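Local coordinates for trp repressor binding protein WrbA (Deinococcus radiodurans, PDB 1YDG) that catalyses, as an FMN-dependent homotetramer of the flavodoxin-like WrbA family, the reduction of quinones to quinols by NADH or NADPH, at residues A47-D50 / V51-G54; G54-A57 / W58-I62; N61-A64 / M65-V68; G105-S109 / S110-A114; L138-T141 / A142-W145. All blocks are in the same frame, centred on the assembly; numbering follows the deposited sequence.

Interaction 1 (A47-D50 / V51-G54)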
loop_
_atom_site.group_PDB
_atom_site.type_symbol
_atom_site.label_atom_id
_atom_site.label_comp_id
_atom_site.label_asym_id
_atom_site.label_seq_id
_atom_site.Cartn_x
_atom_site.Cartn_y
_atom_site.Cartn_z
ATOM N N ALA B 47 20.315 -13.168 -11.519
ATOM C CA ALA B 47 19.818 -14.478 -11.979
ATOM C C ALA B 47 20.953 -15.420 -12.364
ATOM O O ALA B 47 21.931 -14.986 -12.966
ATOM C CB ALA B 47 18.875 -14.317 -13.140
ATOM N N PRO B 48 20.824 -16.717 -12.024
ATOM C CA PRO B 48 21.832 -17.668 -12.507
ATOM C C PRO B 48 21.803 -17.739 -14.036
ATOM O O PRO B 48 20.739 -17.543 -14.636
ATOM C CB PRO B 48 21.419 -19.011 -11.881
ATOM C CG PRO B 48 20.266 -18.735 -10.976
ATOM C CD PRO B 48 19.762 -17.357 -11.225
ATOM N N GLN B 49 22.959 -18.000 -14.651
ATOM C CA GLN B 49 23.067 -18.007 -16.109
ATOM C C GLN B 49 22.119 -19.006 -16.776
ATOM O O GLN B 49 21.605 -18.744 -17.868
ATOM C CB GLN B 49 24.497 -18.310 -16.554
ATOM C CG GLN B 49 24.713 -18.125 -18.038
ATOM C CD GLN B 49 24.308 -16.742 -18.518
ATOM O OE1 GLN B 49 24.721 -15.744 -17.954
ATOM N NE2 GLN B 49 23.495 -16.683 -19.564
ATOM N N ASP B 50 21.894 -20.149 -16.128
ATOM C CA ASP B 50 21.002 -21.170 -16.687
ATOM C C ASP B 50 19.517 -20.766 -16.642
ATOM O O ASP B 50 18.718 -21.291 -17.413
ATOM C CB ASP B 50 21.253 -22.545 -16.055
ATOM C CG ASP B 50 20.793 -22.641 -14.607
ATOM O OD1 ASP B 50 20.571 -23.783 -14.140
ATOM O OD2 ASP B 50 20.671 -21.599 -13.929
ATOM N N VAL B 51 19.158 -19.816 -15.775
ATOM C CA VAL B 51 17.814 -19.205 -15.824
ATOM C C VAL B 51 17.726 -18.174 -16.960
ATOM O O VAL B 51 16.745 -18.131 -17.706
ATOM C CB VAL B 51 17.430 -18.541 -14.479
ATOM C CG1 VAL B 51 16.084 -17.792 -14.591
ATOM C CG2 VAL B 51 17.344 -19.589 -13.375
ATOM N N ILE B 52 18.760 -17.347 -17.088
ATOM C CA ILE B 52 18.846 -16.390 -18.200
ATOM C C ILE B 52 18.816 -17.150 -19.545
ATOM O O ILE B 52 18.139 -16.753 -20.496
ATOM C CB ILE B 52 20.131 -15.539 -18.098
ATOM C CG1 ILE B 52 20.095 -14.674 -16.835
ATOM C CG2 ILE B 52 20.282 -14.669 -19.353
ATOM C CD1 ILE B 52 21.457 -14.072 -16.434
ATOM N N ASP B 53 19.554 -18.255 -19.603
ATOM C CA ASP B 53 19.611 -19.122 -20.790
ATOM C C ASP B 53 18.265 -19.726 -21.241
ATOM O O ASP B 53 18.173 -20.291 -22.323
ATOM C CB ASP B 53 20.559 -20.271 -20.508
ATOM C CG ASP B 53 22.014 -19.890 -20.640
ATOM O OD1 ASP B 53 22.349 -18.754 -21.056
ATOM O OD2 ASP B 53 22.833 -20.762 -20.316
ATOM N N GLY B 54 17.234 -19.626 -20.408
ATOM C CA GLY B 54 15.910 -20.144 -20.751
ATOM C C GLY B 54 15.052 -19.236 -21.616
ATOM O O GLY B 54 14.022 -19.673 -22.119
#
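P48 and V51 meet first through the backbone, where the short helix 49-52 starts with P48 at its N-cap position. The carbonyl oxygen P48 O takes two donors: I52 N, 3.2 Å away, and V51 N. One residue on, D53 N closes on Q49 O at 2.7 Å.

The same i to i+4 pair is joined a second time by side chains. Q49 has CG opposite its backbone N (chi1 -171°) and then bends at chi2, which brings the amide round to D53. Q49 NE2 donates to D53 OD1 at 2.8 Å along a nearly straight path, in its own amide plane but from above the carboxylate plane; amide and carboxylate are turned 55° from each other. The apolar side is looser: I52 CG1 rests 3.9 Å from A47 CB, and V51 CG2 lies at the same distance from P48 CG.

I52 is the one buried residue of this mostly exposed turn, and with V51 and A47 it packs on W58 of helix 56-64. I52 also reaches I62, so the small helix is laid against the side of the longer one that follows.

Interaction 2 (G54-A57 / W58-I62)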
loop_
_atom_site.group_PDB
_atom_site.type_symbol
_atom_site.label_atom_id
_atom_site.label_comp_id
_atom_site.label_asym_id
_atom_site.label_seq_id
_atom_site.Cartn_x
_atom_site.Cartn_y
_atom_site.Cartn_z
ATOM N N GLY B 54 17.234 -19.626 -20.408
ATOM C CA GLY B 54 15.910 -20.144 -20.751
ATOM C C GLY B 54 15.052 -19.236 -21.616
ATOM O O GLY B 54 14.022 -19.673 -22.119
ATOM N N GLN B 55 15.455 -17.974 -21.787
ATOM C CA GLN B 55 14.636 -16.992 -22.489
ATOM C C GLN B 55 15.454 -16.138 -23.456
ATOM O O GLN B 55 16.389 -15.432 -23.043
ATOM C CB GLN B 55 13.951 -16.063 -21.488
ATOM C CG GLN B 55 13.022 -16.720 -20.514
ATOM C CD GLN B 55 12.440 -15.731 -19.518
ATOM O OE1 GLN B 55 12.079 -14.603 -19.873
ATOM N NE2 GLN B 55 12.336 -16.152 -18.273
ATOM N N ASP B 56 15.071 -16.173 -24.729
ATOM C CA ASP B 56 15.731 -15.390 -25.765
ATOM C C ASP B 56 15.782 -13.892 -25.477
ATOM O O ASP B 56 16.813 -13.266 -25.661
ATOM C CB ASP B 56 15.011 -15.577 -27.102
ATOM C CG ASP B 56 15.551 -14.659 -28.181
ATOM O OD1 ASP B 56 14.719 -14.016 -28.873
ATOM O OD2 ASP B 56 16.802 -14.586 -28.316
ATOM N N ALA B 57 14.663 -13.305 -25.070
ATOM C CA ALA B 57 14.616 -11.841 -24.906
ATOM C C ALA B 57 15.445 -11.410 -23.714
ATOM O O ALA B 57 15.939 -10.297 -23.700
ATOM C CB ALA B 57 13.174 -11.329 -24.797
ATOM N N TRP B 58 15.618 -12.303 -22.734
ATOM C CA TRP B 58 16.459 -12.031 -21.564
ATOM C C TRP B 58 17.941 -12.054 -21.932
ATOM O O TRP B 58 18.666 -11.095 -21.666
ATOM C CB TRP B 58 16.167 -13.029 -20.444
ATOM C CG TRP B 58 16.624 -12.600 -19.065
ATOM C CD1 TRP B 58 17.485 -11.576 -18.742
ATOM C CD2 TRP B 58 16.270 -13.222 -17.824
ATOM N NE1 TRP B 58 17.652 -11.514 -17.379
ATOM C CE2 TRP B 58 16.933 -12.515 -16.791
ATOM C CE3 TRP B 58 15.473 -14.315 -17.486
ATOM C CZ2 TRP B 58 16.805 -12.861 -15.439
ATOM C CZ3 TRP B 58 15.335 -14.651 -16.131
ATOM C CH2 TRP B 58 16.004 -13.926 -15.130
ATOM N N LYS B 59 18.391 -13.138 -22.559
ATOM C CA LYS B 59 19.759 -13.189 -23.089
ATOM C C LYS B 59 20.062 -12.027 -24.001
ATOM O O LYS B 59 21.113 -11.408 -23.876
ATOM C CB LYS B 59 20.026 -14.464 -23.876
ATOM C CG LYS B 59 20.357 -15.634 -23.013
ATOM C CD LYS B 59 20.813 -16.806 -23.834
ATOM C CE LYS B 59 22.311 -16.906 -23.867
ATOM N NZ LYS B 59 22.691 -17.959 -24.830
ATOM N N ALA B 60 19.144 -11.746 -24.924
ATOM C CA ALA B 60 19.347 -10.684 -25.898
ATOM C C ALA B 60 19.487 -9.342 -25.199
ATOM O O ALA B 60 20.363 -8.548 -25.541
ATOM C CB ALA B 60 18.205 -10.644 -26.878
ATOM N N ASN B 61 18.638 -9.098 -24.201
ATOM C CA ASN B 61 18.631 -7.800 -23.531
ATOM C C ASN B 61 19.881 -7.585 -22.722
ATOM O O ASN B 61 20.418 -6.490 -22.696
ATOM C CB ASN B 61 17.408 -7.627 -22.637
ATOM C CG ASN B 61 17.347 -6.251 -22.005
ATOM O OD1 ASN B 61 17.386 -5.225 -22.699
ATOM N ND2 ASN B 61 17.231 -6.218 -20.686
ATOM N N ILE B 62 20.357 -8.634 -22.070
ATOM C CA ILE B 62 21.613 -8.532 -21.331
ATOM C C ILE B 62 22.745 -8.050 -22.254
ATOM O O ILE B 62 23.494 -7.125 -21.909
ATOM C CB ILE B 62 21.919 -9.849 -20.583
ATOM C CG1 ILE B 62 20.947 -9.960 -19.386
ATOM C CG2 ILE B 62 23.337 -9.901 -20.107
ATOM C CD1 ILE B 62 21.100 -11.175 -18.541
#
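Q55 and W58 face each other across the first turn of helix 56-64, for which Q55 is the N-cap residue: its carbonyl oxygen Q55 O receives K59 N at 3.1 Å, and W58 N only weakly. The next two rungs are ordinary helical ones, A60 N to D56 O at 2.9 Å and N61 N to A57 O at 3.0 Å.

The side-chain contact is that of an amide at the rim of an indole. Q55 runs out extended beyond CG, and its NE2 stops 3.7 Å from W58 CE3, beside the edge of the ring and close to its plane; CZ3 of the same ring is only slightly farther from that nitrogen. Amide and ring are turned 61° from each other, so the two flat groups do not stack. At the roots of the chains Q55 CB lies 3.9 Å from W58 CB. The indole is placed by its first torsion, with CG on the far side of CB from the backbone N (chi1 -161°), which takes the ring off the helix to the flank where Q55 lies. Its polar end is held from elsewhere, NE1 donating to E45. Farther along, A60 CB comes within 3.2 Å of D56 O, a methyl against the carbonyl one turn back.

W58 is buried against V51 and I52 of helix 49-52 and against the loop residues Y14 and A47, while Q55 touches T17 of the FMN-binding loop after strand 8-13. The start of helix 56-64 thus packs between helix 49-52 and that loop.

Interaction 3 (N61-A64 / M65-V68)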
loop_
_atom_site.group_PDB
_atom_site.type_symbol
_atom_site.label_atom_id
_atom_site.label_comp_id
_atom_site.label_asym_id
_atom_site.label_seq_id
_atom_site.Cartn_x
_atom_site.Cartn_y
_atom_site.Cartn_z
ATOM N N ASN B 61 18.638 -9.098 -24.201
ATOM C CA ASN B 61 18.631 -7.800 -23.531
ATOM C C ASN B 61 19.881 -7.585 -22.722
ATOM O O ASN B 61 20.418 -6.490 -22.696
ATOM C CB ASN B 61 17.408 -7.627 -22.637
ATOM C CG ASN B 61 17.347 -6.251 -22.005
ATOM O OD1 ASN B 61 17.386 -5.225 -22.699
ATOM N ND2 ASN B 61 17.231 -6.218 -20.686
ATOM N N ILE B 62 20.357 -8.634 -22.070
ATOM C CA ILE B 62 21.613 -8.532 -21.331
ATOM C C ILE B 62 22.745 -8.050 -22.254
ATOM O O ILE B 62 23.494 -7.125 -21.909
ATOM C CB ILE B 62 21.919 -9.849 -20.583
ATOM C CG1 ILE B 62 20.947 -9.960 -19.386
ATOM C CG2 ILE B 62 23.337 -9.901 -20.107
ATOM C CD1 ILE B 62 21.100 -11.175 -18.541
ATOM N N GLU B 63 22.837 -8.636 -23.444
ATOM C CA GLU B 63 23.863 -8.256 -24.416
ATOM C C GLU B 63 23.598 -6.832 -24.910
ATOM O O GLU B 63 24.519 -6.022 -25.052
ATOM C CB GLU B 63 23.868 -9.252 -25.591
ATOM C CG GLU B 63 24.859 -8.929 -26.708
ATOM C CD GLU B 63 26.299 -8.974 -26.237
ATOM O OE1 GLU B 63 26.594 -9.718 -25.281
ATOM O OE2 GLU B 63 27.139 -8.265 -26.824
ATOM N N ALA B 64 22.336 -6.519 -25.168
ATOM C CA ALA B 64 21.986 -5.186 -25.660
ATOM C C ALA B 64 22.369 -4.093 -24.662
ATOM O O ALA B 64 22.715 -2.985 -25.066
ATOM C CB ALA B 64 20.513 -5.108 -25.991
ATOM N N MET B 65 22.341 -4.424 -23.359
ATOM C CA MET B 65 22.697 -3.473 -22.306
ATOM C C MET B 65 24.183 -3.493 -21.911
ATOM O O MET B 65 24.566 -2.798 -20.974
ATOM C CB MET B 65 21.845 -3.722 -21.057
ATOM C CG MET B 65 20.356 -3.460 -21.226
ATOM S SD MET B 65 19.474 -3.660 -19.647
ATOM C CE MET B 65 19.883 -5.310 -19.148
ATOM N N LYS B 66 25.025 -4.228 -22.643
ATOM C CA LYS B 66 26.406 -4.503 -22.216
ATOM C C LYS B 66 27.248 -3.265 -21.871
ATOM O O LYS B 66 28.042 -3.290 -20.924
ATOM C CB LYS B 66 27.131 -5.338 -23.282
ATOM C CG LYS B 66 28.567 -5.772 -22.886
ATOM C CD LYS B 66 29.090 -6.873 -23.823
ATOM C CE LYS B 66 30.618 -7.013 -23.767
ATOM N NZ LYS B 66 31.174 -7.609 -25.045
ATOM N N ASP B 67 27.048 -2.195 -22.632
ATOM C CA ASP B 67 27.830 -0.971 -22.509
ATOM C C ASP B 67 27.216 -0.012 -21.487
ATOM O O ASP B 67 27.814 1.008 -21.154
ATOM C CB ASP B 67 27.929 -0.286 -23.883
ATOM C CG ASP B 67 28.633 -1.163 -24.925
ATOM O OD1 ASP B 67 28.111 -1.329 -26.058
ATOM O OD2 ASP B 67 29.693 -1.711 -24.585
ATOM N N VAL B 68 26.028 -0.345 -20.989
ATOM C CA VAL B 68 25.362 0.457 -19.961
ATOM C C VAL B 68 26.007 0.170 -18.610
ATOM O O VAL B 68 26.047 -0.980 -18.155
ATOM C CB VAL B 68 23.827 0.183 -19.904
ATOM C CG1 VAL B 68 23.151 0.994 -18.803
ATOM C CG2 VAL B 68 23.180 0.526 -21.222
HETATM O O HOH W 1 29.638 -9.108 -26.768
HETATM O O HOH W 2 24.712 -1.355 -24.187
#
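The side chain of M65 crosses the amide of N61 at a slant, with CE 3.2 Å from N61 ND2 and SD 3.6 Å from that same nitrogen. M65 stretches out as far as SD and bends only at its last torsion (chi3 -56°), which turns the methyl toward ND2; M65 CG sits 3.4 Å from N61 O. N61 ND2 also makes a weak hydrogen bond to the carbonyl oxygen of S16, a residue of the FMN site, so the thioether packs against an amide that touches the cofactor loop.

Along the outer side, E63 and K66 run next to each other in the same direction. Their charged ends are 4.5 Å apart from E63 OE2 to K66 NZ, beyond a salt bridge, and one water joins them, donating a hydrogen bond to E63 OE2 and accepting one from K66 NZ. The backbone closes the helix with M65 N on N61 O at 2.9 Å and K66 N on E63 O at 3.0 Å. A second water bridges A64 O and D67 N.

A type I turn, M65 to V68, then leads the chain from helix 56-64 toward helix 73-78. K42, at the end of strand 37-42, donates to M65 O, and M65 and V68 pack on Y21 of helix 19-33.

Interaction 4 (G105-S109 / S110-A114)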
loop_
_atom_site.group_PDB
_atom_site.type_symbol
_atom_site.label_atom_id
_atom_site.label_comp_id
_atom_site.label_asym_id
_atom_site.label_seq_id
_atom_site.Cartn_x
_atom_site.Cartn_y
_atom_site.Cartn_z
ATOM N N GLY B 105 22.475 0.921 2.560
ATOM C CA GLY B 105 22.459 1.142 4.004
ATOM C C GLY B 105 23.513 2.106 4.540
ATOM O O GLY B 105 23.225 2.943 5.394
ATOM N N GLY B 106 24.735 1.999 4.041
ATOM C CA GLY B 106 25.815 2.889 4.478
ATOM C C GLY B 106 25.572 4.317 4.052
ATOM O O GLY B 106 25.719 5.251 4.840
ATOM N N LEU B 107 25.198 4.498 2.794
ATOM C CA LEU B 107 24.804 5.827 2.290
ATOM C C LEU B 107 23.644 6.454 3.072
ATOM O O LEU B 107 23.634 7.666 3.344
ATOM C CB LEU B 107 24.369 5.740 0.827
ATOM C CG LEU B 107 25.187 6.328 -0.307
ATOM C CD1 LEU B 107 24.206 6.584 -1.465
ATOM C CD2 LEU B 107 25.907 7.599 0.067
ATOM N N TRP B 108 22.649 5.627 3.377
ATOM C CA TRP B 108 21.511 6.035 4.187
ATOM C C TRP B 108 21.969 6.452 5.595
ATOM O O TRP B 108 21.582 7.511 6.100
ATOM C CB TRP B 108 20.480 4.883 4.260
ATOM C CG TRP B 108 19.315 5.158 5.167
ATOM C CD1 TRP B 108 18.180 5.878 4.871
ATOM C CD2 TRP B 108 19.177 4.749 6.529
ATOM N NE1 TRP B 108 17.353 5.929 5.962
ATOM C CE2 TRP B 108 17.936 5.244 6.992
ATOM C CE3 TRP B 108 19.978 4.010 7.406
ATOM C CZ2 TRP B 108 17.482 5.023 8.298
ATOM C CZ3 TRP B 108 19.527 3.798 8.703
ATOM C CH2 TRP B 108 18.286 4.299 9.131
ATOM N N SER B 109 22.804 5.619 6.218
ATOM C CA SER B 109 23.389 5.915 7.536
ATOM C C SER B 109 24.143 7.218 7.598
ATOM O O SER B 109 24.202 7.854 8.642
ATOM C CB SER B 109 24.334 4.799 7.970
ATOM O OG SER B 109 23.592 3.658 8.304
ATOM N N SER B 110 24.739 7.610 6.488
ATOM C CA SER B 110 25.539 8.802 6.445
ATOM C C SER B 110 24.680 10.050 6.270
ATOM O O SER B 110 25.202 11.153 6.313
ATOM C CB SER B 110 26.552 8.706 5.306
ATOM O OG SER B 110 25.975 9.096 4.078
ATOM N N GLY B 111 23.372 9.881 6.067
ATOM C CA GLY B 111 22.483 11.002 5.767
ATOM C C GLY B 111 22.568 11.540 4.341
ATOM O O GLY B 111 21.903 12.516 4.023
ATOM N N LYS B 112 23.354 10.891 3.475
ATOM C CA LYS B 112 23.655 11.420 2.134
ATOM C C LYS B 112 22.621 11.087 1.040
ATOM O O LYS B 112 22.889 11.346 -0.135
ATOM C CB LYS B 112 25.035 10.937 1.659
ATOM C CG LYS B 112 26.204 11.686 2.245
ATOM C CD LYS B 112 27.500 11.276 1.557
ATOM C CE LYS B 112 28.731 11.903 2.219
ATOM N NZ LYS B 112 30.017 11.345 1.665
ATOM N N LEU B 113 21.473 10.507 1.408
ATOM C CA LEU B 113 20.360 10.292 0.459
ATOM C C LEU B 113 19.267 11.337 0.609
ATOM O O LEU B 113 18.428 11.488 -0.282
ATOM C CB LEU B 113 19.750 8.903 0.623
ATOM C CG LEU B 113 20.494 7.697 0.044
ATOM C CD1 LEU B 113 19.789 6.418 0.424
ATOM C CD2 LEU B 113 20.640 7.782 -1.453
ATOM N N ALA B 114 19.294 12.076 1.723
ATOM C CA ALA B 114 18.232 12.995 2.065
ATOM C C ALA B 114 18.099 14.102 1.045
ATOM O O ALA B 114 19.085 14.536 0.448
ATOM C CB ALA B 114 18.469 13.593 3.425
#
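A Schellman motif ends helix 105-109: G111 takes a positive phi (76°), and the L107 and W108 carbonyls of the last turn are picked up by K112 and G111. K112 N reaches L107 O at 3.2 Å and G111 N reaches W108 O at 3.0 Å. L107 O has a further donor, S110 OG at 2.8 Å, tilted 31° from the carbonyl plane. That hydroxyl folds back because S110 OG sits between its own backbone N and carbonyl carbon (chi1 84°). One turn back, G105 O also has two donors, both from one residue: S109 OG at 3.0 Å and S109 N, which come from opposite faces of its plane.

The apolar part of the motif lies beneath these bonds. L107 CD1 meets L113 CD2 at 3.8 Å, the two side chains crossing at about a right angle, and L107 CD2 rests 3.8 Å from K112 CB. L113 turns its other methyl, CD1, to W108 CB at 4.2 Å. Cutting L113 back to an alanine would probably leave L107 CD1 without its partner and open a gap beside the W108 backbone.

K112 NZ forms a salt bridge with E77 of helix 73-78, on which L107 and L113 also pack. W108 NE1 donates to H144 O, and the W108 ring stands edge-to-face with F90 of the third subunit. The 110-114 loop leads from helix 105-109 to strand 117-124.

Interaction 5 (L138-T141 / A142-W145)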
loop_
_atom_site.group_PDB
_atom_site.type_symbol
_atom_site.label_atom_id
_atom_site.label_comp_id
_atom_site.label_asym_id
_atom_site.label_seq_id
_atom_site.Cartn_x
_atom_site.Cartn_y
_atom_site.Cartn_z
ATOM N N LEU B 138 8.122 1.300 -4.086
ATOM C CA LEU B 138 9.335 2.071 -4.395
ATOM C C LEU B 138 9.316 3.464 -3.767
ATOM O O LEU B 138 10.342 3.937 -3.249
ATOM C CB LEU B 138 9.537 2.148 -5.912
ATOM C CG LEU B 138 9.916 0.816 -6.578
ATOM C CD1 LEU B 138 9.976 0.979 -8.091
ATOM C CD2 LEU B 138 11.263 0.249 -6.041
ATOM N N TYR B 139 8.151 4.116 -3.793
ATOM C CA TYR B 139 8.009 5.398 -3.121
ATOM C C TYR B 139 8.142 5.248 -1.613
ATOM O O TYR B 139 8.803 6.096 -0.976
ATOM C CB TYR B 139 6.699 6.134 -3.477
ATOM C CG TYR B 139 6.699 6.711 -4.874
ATOM C CD1 TYR B 139 7.388 7.884 -5.180
ATOM C CD2 TYR B 139 5.999 6.090 -5.896
ATOM C CE1 TYR B 139 7.409 8.386 -6.450
ATOM C CE2 TYR B 139 6.021 6.602 -7.194
ATOM C CZ TYR B 139 6.709 7.746 -7.459
ATOM O OH TYR B 139 6.718 8.246 -8.748
ATOM N N MET B 140 7.536 4.196 -1.038
ATOM C CA MET B 140 7.624 3.993 0.422
ATOM C C MET B 140 9.092 3.863 0.871
ATOM O O MET B 140 9.492 4.452 1.875
ATOM C CB MET B 140 6.828 2.787 0.910
ATOM C CG MET B 140 5.298 2.885 0.769
ATOM S SD MET B 140 4.472 4.387 1.361
ATOM C CE MET B 140 4.297 5.273 -0.176
ATOM N N THR B 141 9.874 3.090 0.125
ATOM C CA THR B 141 11.337 2.977 0.356
ATOM C C THR B 141 12.039 4.331 0.336
ATOM O O THR B 141 12.863 4.642 1.215
ATOM C CB THR B 141 11.972 2.008 -0.698
ATOM O OG1 THR B 141 11.599 0.670 -0.355
ATOM C CG2 THR B 141 13.482 2.110 -0.745
ATOM N N ALA B 142 11.711 5.153 -0.659
ATOM C CA ALA B 142 12.317 6.477 -0.761
ATOM C C ALA B 142 11.985 7.358 0.443
ATOM O O ALA B 142 12.780 8.232 0.810
ATOM C CB ALA B 142 11.909 7.159 -2.056
ATOM N N MET B 143 10.825 7.142 1.064
ATOM C CA MET B 143 10.453 7.936 2.234
ATOM C C MET B 143 11.396 7.707 3.410
ATOM O O MET B 143 11.673 8.636 4.172
ATOM C CB MET B 143 9.035 7.660 2.684
ATOM C CG MET B 143 8.006 8.041 1.637
ATOM S SD MET B 143 6.367 8.181 2.307
ATOM C CE MET B 143 5.395 8.296 0.802
ATOM N N HIS B 144 11.877 6.476 3.550
ATOM C CA HIS B 144 12.856 6.157 4.585
ATOM C C HIS B 144 14.137 6.994 4.438
ATOM O O HIS B 144 14.806 7.269 5.426
ATOM C CB HIS B 144 13.171 4.655 4.580
ATOM C CG HIS B 144 12.083 3.805 5.150
ATOM N ND1 HIS B 144 12.221 3.109 6.330
ATOM C CD2 HIS B 144 10.830 3.548 4.708
ATOM C CE1 HIS B 144 11.108 2.447 6.582
ATOM N NE2 HIS B 144 10.244 2.703 5.615
ATOM N N TRP B 145 14.422 7.430 3.211
ATOM C CA TRP B 145 15.594 8.246 2.876
ATOM C C TRP B 145 15.386 9.743 3.049
ATOM O O TRP B 145 16.331 10.493 2.891
ATOM C CB TRP B 145 16.023 8.046 1.412
ATOM C CG TRP B 145 16.119 6.638 0.930
ATOM C CD1 TRP B 145 16.242 5.512 1.687
ATOM C CD2 TRP B 145 16.165 6.217 -0.433
ATOM N NE1 TRP B 145 16.324 4.410 0.878
ATOM C CE2 TRP B 145 16.286 4.815 -0.431
ATOM C CE3 TRP B 145 16.100 6.892 -1.661
ATOM C CZ2 TRP B 145 16.335 4.061 -1.613
ATOM C CZ3 TRP B 145 16.155 6.144 -2.846
ATOM C CH2 TRP B 145 16.261 4.747 -2.809
#
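T141 and W145 touch at the C-terminal end of helix 131-144, the helix of the beta-alpha-beta unit between strands 117-124 and 148-149 in this flavodoxin-like fold. The hydrogen bonds between the two halves are those of the backbone: A142 N to L138 O at 3.2 Å and M143 N to Y139 O at 3.1 Å, followed by a weak one from H144 N to T141 O as the helix runs out.

Ring contacts come next. T141 O lies over one face of the W145 indole, 3.4 Å above its plane and toward the rim, without bonding to NE1; T141 CG2 meets W145 CZ2 at 3.6 Å. T141 CG2 points away from its backbone N and toward the indole, while OG1 is left for R98 and for F90 O of the third subunit. Exchanging W145 for a serine would probably strip the cover from T141 O and T141 CG2 and leave F90 of the third subunit without one of its two edge-to-face partners.

In H144, an FMN-binding residue, NE2 is hydrogen-bonded to Y167 OH of the second subunit, and the adjoining CD2 edge has M140 O in the ring plane, 3.3 Å from H144 CD2.

Among the apolar contacts, M140 and M143 lie side by side and point the same way; M140 CE and M143 CE are 3.4 Å apart, tighter than usual for two carbons.

The five contacts follow one another along the chain in two clusters. Interactions 1, 2 and 3 trace a continuous path: interaction 1 shares G54 with interaction 2, which shares N61 and I62 with interaction 3 on helix 56-64, their centres 9 and 10 Å apart in turn. Interactions 4 and 5 form the other cluster, centres 13 Å apart, in touch through W108 and H144 and through L113 and W145. Between the clusters the nearest atoms are still about 16 Å apart, and interactions 2 and 3 lie on opposite sides of the chain's centre from interaction 5. The first cluster borders the cofactor loop; the second carries H144 and meets neighbouring subunits, so a residue of the FMN site lies at a subunit interface.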